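Local coordinates for protein prolyl-tRNA synthetase (Giardia lamblia ATCC 50803, PDB 3IAL) that probably joins proline to its cognate tRNA at the expense of ATP, by way of the prolyl-adenylate intermediate that is bound in this structure, at residues Glu67-Val72 / Ser188-Val193. Residues are numbered along the deposited sequence; the frame is centred on the assembly and turned at random.
Sequences EEYAKV and SDYWKV
Val193 packs against Tyr69 and Glu68 where two helices of the class II aminoacyl-tRNA synthetase catalytic core, 52-71 and 180-201, lie side by side and roughly antiparallel, their local axes 144° apart and 10.3 Å at closest approach. Both methyls of Val193 touch both partners: CG1 comes nearest to CB of Glu68, at 3.9 Å, while CG2 straddles the CD1-CE1 side of Tyr69, 3.9 Å from either atom. A buried, apolar, forked residue suits this place, its two methyls sufficing to bridge the helices. The long flat side chain of Tyr69 crosses that of Val193 at about a right angle, and its OH makes a loose contact with CD1 of Tyr190 at 4.2 Å. Both tyrosines reach strands 167-177 and 263-274, touching Ala173 and Ala271; the Tyr190 hydroxyl is hydrogen-bonded to Thr269, and the Tyr69 side chain is about 8 Å from the bound prolyl-adenylate. Glu68 offers Val193 its aliphatic CB, while its chain, bent at chi2 (-59°), carries the charge to Lys71, whose NZ meets OE2 on the syn side at 3.0 Å, 25° out of the carboxylate plane. A water links the segments, donating to Val72 O at 2.8 Å and to Asp189 OD2 at 3.0 Å.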
ATOM      1  N   GLU B  67      -6.560  -6.944   3.922  1.00 27.64           N
ATOM      2  CA  GLU B  67      -6.925  -7.446   5.253  1.00 26.97           C
ATOM      3  C   GLU B  67      -7.816  -8.692   5.203  1.00 26.23           C
ATOM      4  O   GLU B  67      -7.601  -9.641   5.964  1.00 24.97           O
ATOM      5  CB  GLU B  67      -7.657  -6.352   6.036  1.00 29.15           C
ATOM      6  CG  GLU B  67      -6.781  -5.211   6.517  1.00 35.06           C
ATOM      7  CD  GLU B  67      -7.599  -4.031   7.059  1.00 42.78           C
ATOM      8  OE1 GLU B  67      -8.849  -4.137   7.137  1.00 43.66           O
ATOM      9  OE2 GLU B  67      -6.982  -2.993   7.410  1.00 46.19           O
ATOM     10  N   GLU B  68      -8.819  -8.677   4.324  1.00 24.52           N
ATOM     11  CA  GLU B  68      -9.767  -9.799   4.187  1.00 25.66           C
ATOM     12  C   GLU B  68      -9.113 -11.016   3.519  1.00 26.69           C
ATOM     13  O   GLU B  68      -9.387 -12.160   3.883  1.00 26.11           O
ATOM     14  CB  GLU B  68     -10.990  -9.376   3.379  1.00 27.70           C
ATOM     15  CG  GLU B  68     -11.879  -8.349   4.066  1.00 30.27           C
ATOM     16  CD  GLU B  68     -12.405  -8.840   5.406  1.00 33.02           C
ATOM     17  OE1 GLU B  68     -13.025  -9.926   5.439  1.00 31.63           O
ATOM     18  OE2 GLU B  68     -12.170  -8.149   6.422  1.00 30.53           O
ATOM     19  N   TYR B  69      -8.250 -10.761   2.539  1.00 26.08           N
ATOM     20  CA  TYR B  69      -7.467 -11.822   1.921  1.00 24.30           C
ATOM     21  C   TYR B  69      -6.550 -12.483   2.953  1.00 23.23           C
ATOM     22  O   TYR B  69      -6.471 -13.702   2.997  1.00 25.10           O
ATOM     23  CB  TYR B  69      -6.665 -11.299   0.721  1.00 24.72           C
ATOM     24  CG  TYR B  69      -7.431 -11.213  -0.608  1.00 26.12           C
ATOM     25  CD1 TYR B  69      -8.634 -11.894  -0.819  1.00 26.98           C
ATOM     26  CD2 TYR B  69      -6.923 -10.470  -1.662  1.00 25.23           C
ATOM     27  CE1 TYR B  69      -9.305 -11.807  -2.034  1.00 25.74           C
ATOM     28  CE2 TYR B  69      -7.588 -10.379  -2.867  1.00 24.85           C
ATOM     29  CZ  TYR B  69      -8.777 -11.051  -3.050  1.00 24.95           C
ATOM     30  OH  TYR B  69      -9.427 -10.957  -4.262  1.00 23.37           O
ATOM     31  N   ALA B  70      -5.899 -11.688   3.799  1.00 22.66           N
ATOM     32  CA  ALA B  70      -5.051 -12.229   4.874  1.00 26.04           C
ATOM     33  C   ALA B  70      -5.817 -13.202   5.778  1.00 26.91           C
ATOM     34  O   ALA B  70      -5.278 -14.234   6.162  1.00 24.88           O
ATOM     35  CB  ALA B  70      -4.435 -11.106   5.713  1.00 23.44           C
ATOM     36  N   LYS B  71      -7.067 -12.875   6.106  1.00 29.20           N
ATOM     37  CA  LYS B  71      -7.875 -13.716   7.001  1.00 31.34           C
ATOM     38  C   LYS B  71      -8.210 -15.073   6.395  1.00 31.68           C
ATOM     39  O   LYS B  71      -8.431 -16.033   7.127  1.00 33.18           O
ATOM     40  CB  LYS B  71      -9.189 -13.025   7.376  1.00 31.95           C
ATOM     41  CG  LYS B  71      -9.063 -11.835   8.313  1.00 36.08           C
ATOM     42  CD  LYS B  71     -10.454 -11.274   8.612  1.00 39.70           C
ATOM     43  CE  LYS B  71     -10.416  -9.856   9.132  1.00 41.55           C
ATOM     44  NZ  LYS B  71     -11.791  -9.275   9.163  1.00 41.56           N
ATOM     45  N   VAL B  72      -8.277 -15.153   5.067  1.00 31.13           N
ATOM     46  CA  VAL B  72      -8.549 -16.431   4.398  1.00 28.99           C
ATOM     47  C   VAL B  72      -7.265 -17.035   3.797  1.00 26.57           C
ATOM     48  O   VAL B  72      -7.325 -17.831   2.859  1.00 26.75           O
ATOM     49  CB  VAL B  72      -9.715 -16.318   3.351  1.00 27.89           C
ATOM     50  CG1 VAL B  72     -11.023 -15.949   4.050  1.00 30.57           C
ATOM     51  CG2 VAL B  72      -9.403 -15.317   2.248  1.00 26.96           C
ATOM     52  N   SER B 188     -15.436 -19.303  -4.351  1.00 29.77           N
ATOM     53  CA  SER B 188     -16.348 -18.890  -3.281  1.00 29.62           C
ATOM     54  C   SER B 188     -15.644 -17.996  -2.264  1.00 29.06           C
ATOM     55  O   SER B 188     -16.228 -17.020  -1.797  1.00 28.01           O
ATOM     56  CB  SER B 188     -16.932 -20.101  -2.547  1.00 30.17           C
ATOM     57  OG  SER B 188     -17.625 -20.943  -3.444  1.00 38.49           O
ATOM     58  N   ASP B 189     -14.401 -18.330  -1.911  1.00 29.03           N
ATOM     59  CA  ASP B 189     -13.617 -17.482  -0.996  1.00 30.12           C
ATOM     60  C   ASP B 189     -13.429 -16.083  -1.572  1.00 29.03           C
ATOM     61  O   ASP B 189     -13.550 -15.096  -0.852  1.00 30.39           O
ATOM     62  CB  ASP B 189     -12.248 -18.102  -0.672  1.00 29.60           C
ATOM     63  CG  ASP B 189     -12.344 -19.238   0.328  1.00 33.27           C
ATOM     64  OD1 ASP B 189     -13.455 -19.499   0.840  1.00 35.92           O
ATOM     65  OD2 ASP B 189     -11.303 -19.866   0.615  1.00 29.46           O
ATOM     66  N   TYR B 190     -13.140 -16.002  -2.868  1.00 28.91           N
ATOM     67  CA  TYR B 190     -13.002 -14.709  -3.534  1.00 28.37           C
ATOM     68  C   TYR B 190     -14.332 -13.949  -3.455  1.00 27.45           C
ATOM     69  O   TYR B 190     -14.349 -12.773  -3.113  1.00 27.52           O
ATOM     70  CB  TYR B 190     -12.616 -14.865  -5.011  1.00 29.00           C
ATOM     71  CG  TYR B 190     -11.242 -15.435  -5.337  1.00 27.13           C
ATOM     72  CD1 TYR B 190     -10.104 -15.099  -4.614  1.00 29.13           C
ATOM     73  CD2 TYR B 190     -11.081 -16.264  -6.440  1.00 27.82           C
ATOM     74  CE1 TYR B 190      -8.848 -15.616  -4.968  1.00 27.16           C
ATOM     75  CE2 TYR B 190      -9.853 -16.771  -6.792  1.00 27.23           C
ATOM     76  CZ  TYR B 190      -8.740 -16.451  -6.066  1.00 26.12           C
ATOM     77  OH  TYR B 190      -7.531 -16.986  -6.471  1.00 23.60           O
ATOM     78  N   TRP B 191     -15.440 -14.626  -3.766  1.00 27.13           N
ATOM     79  CA  TRP B 191     -16.766 -14.001  -3.697  1.00 25.81           C
ATOM     80  C   TRP B 191     -17.137 -13.523  -2.300  1.00 27.16           C
ATOM     81  O   TRP B 191     -17.786 -12.477  -2.163  1.00 29.27           O
ATOM     82  CB  TRP B 191     -17.856 -14.921  -4.265  1.00 25.47           C
ATOM     83  CG  TRP B 191     -17.901 -14.857  -5.758  1.00 29.61           C
ATOM     84  CD1 TRP B 191     -17.532 -15.828  -6.635  1.00 30.64           C
ATOM     85  CD2 TRP B 191     -18.298 -13.735  -6.545  1.00 29.40           C
ATOM     86  NE1 TRP B 191     -17.682 -15.386  -7.925  1.00 28.88           N
ATOM     87  CE2 TRP B 191     -18.154 -14.101  -7.898  1.00 28.85           C
ATOM     88  CE3 TRP B 191     -18.758 -12.446  -6.236  1.00 34.43           C
ATOM     89  CZ2 TRP B 191     -18.460 -13.236  -8.943  1.00 28.92           C
ATOM     90  CZ3 TRP B 191     -19.060 -11.584  -7.270  1.00 34.69           C
ATOM     91  CH2 TRP B 191     -18.910 -11.984  -8.614  1.00 36.12           C
ATOM     92  N   LYS B 192     -16.730 -14.257  -1.265  1.00 27.00           N
ATOM     93  CA  LYS B 192     -16.925 -13.778   0.108  1.00 30.20           C
ATOM     94  C   LYS B 192     -16.292 -12.401   0.329  1.00 29.89           C
ATOM     95  O   LYS B 192     -16.877 -11.533   0.968  1.00 28.72           O
ATOM     96  CB  LYS B 192     -16.374 -14.761   1.142  1.00 33.06           C
ATOM     97  CG  LYS B 192     -17.420 -15.658   1.792  1.00 39.07           C
ATOM     98  CD  LYS B 192     -17.819 -16.813   0.902  1.00 43.65           C
ATOM     99  CE  LYS B 192     -18.491 -17.921   1.701  1.00 46.99           C
ATOM    100  NZ  LYS B 192     -17.502 -18.603   2.580  1.00 47.72           N
ATOM    101  N   VAL B 193     -15.094 -12.204  -0.206  1.00 28.82           N
ATOM    102  CA  VAL B 193     -14.389 -10.940  -0.023  1.00 27.49           C
ATOM    103  C   VAL B 193     -15.039  -9.806  -0.814  1.00 27.21           C
ATOM    104  O   VAL B 193     -15.139  -8.690  -0.318  1.00 26.05           O
ATOM    105  CB  VAL B 193     -12.895 -11.072  -0.374  1.00 26.03           C
ATOM    106  CG1 VAL B 193     -12.195  -9.727  -0.274  1.00 22.02           C
ATOM    107  CG2 VAL B 193     -12.245 -12.081   0.565  1.00 25.30           C
TER
HETATM  108  O   HOH W   1      -8.639 -18.468   0.458  1.00 27.27           O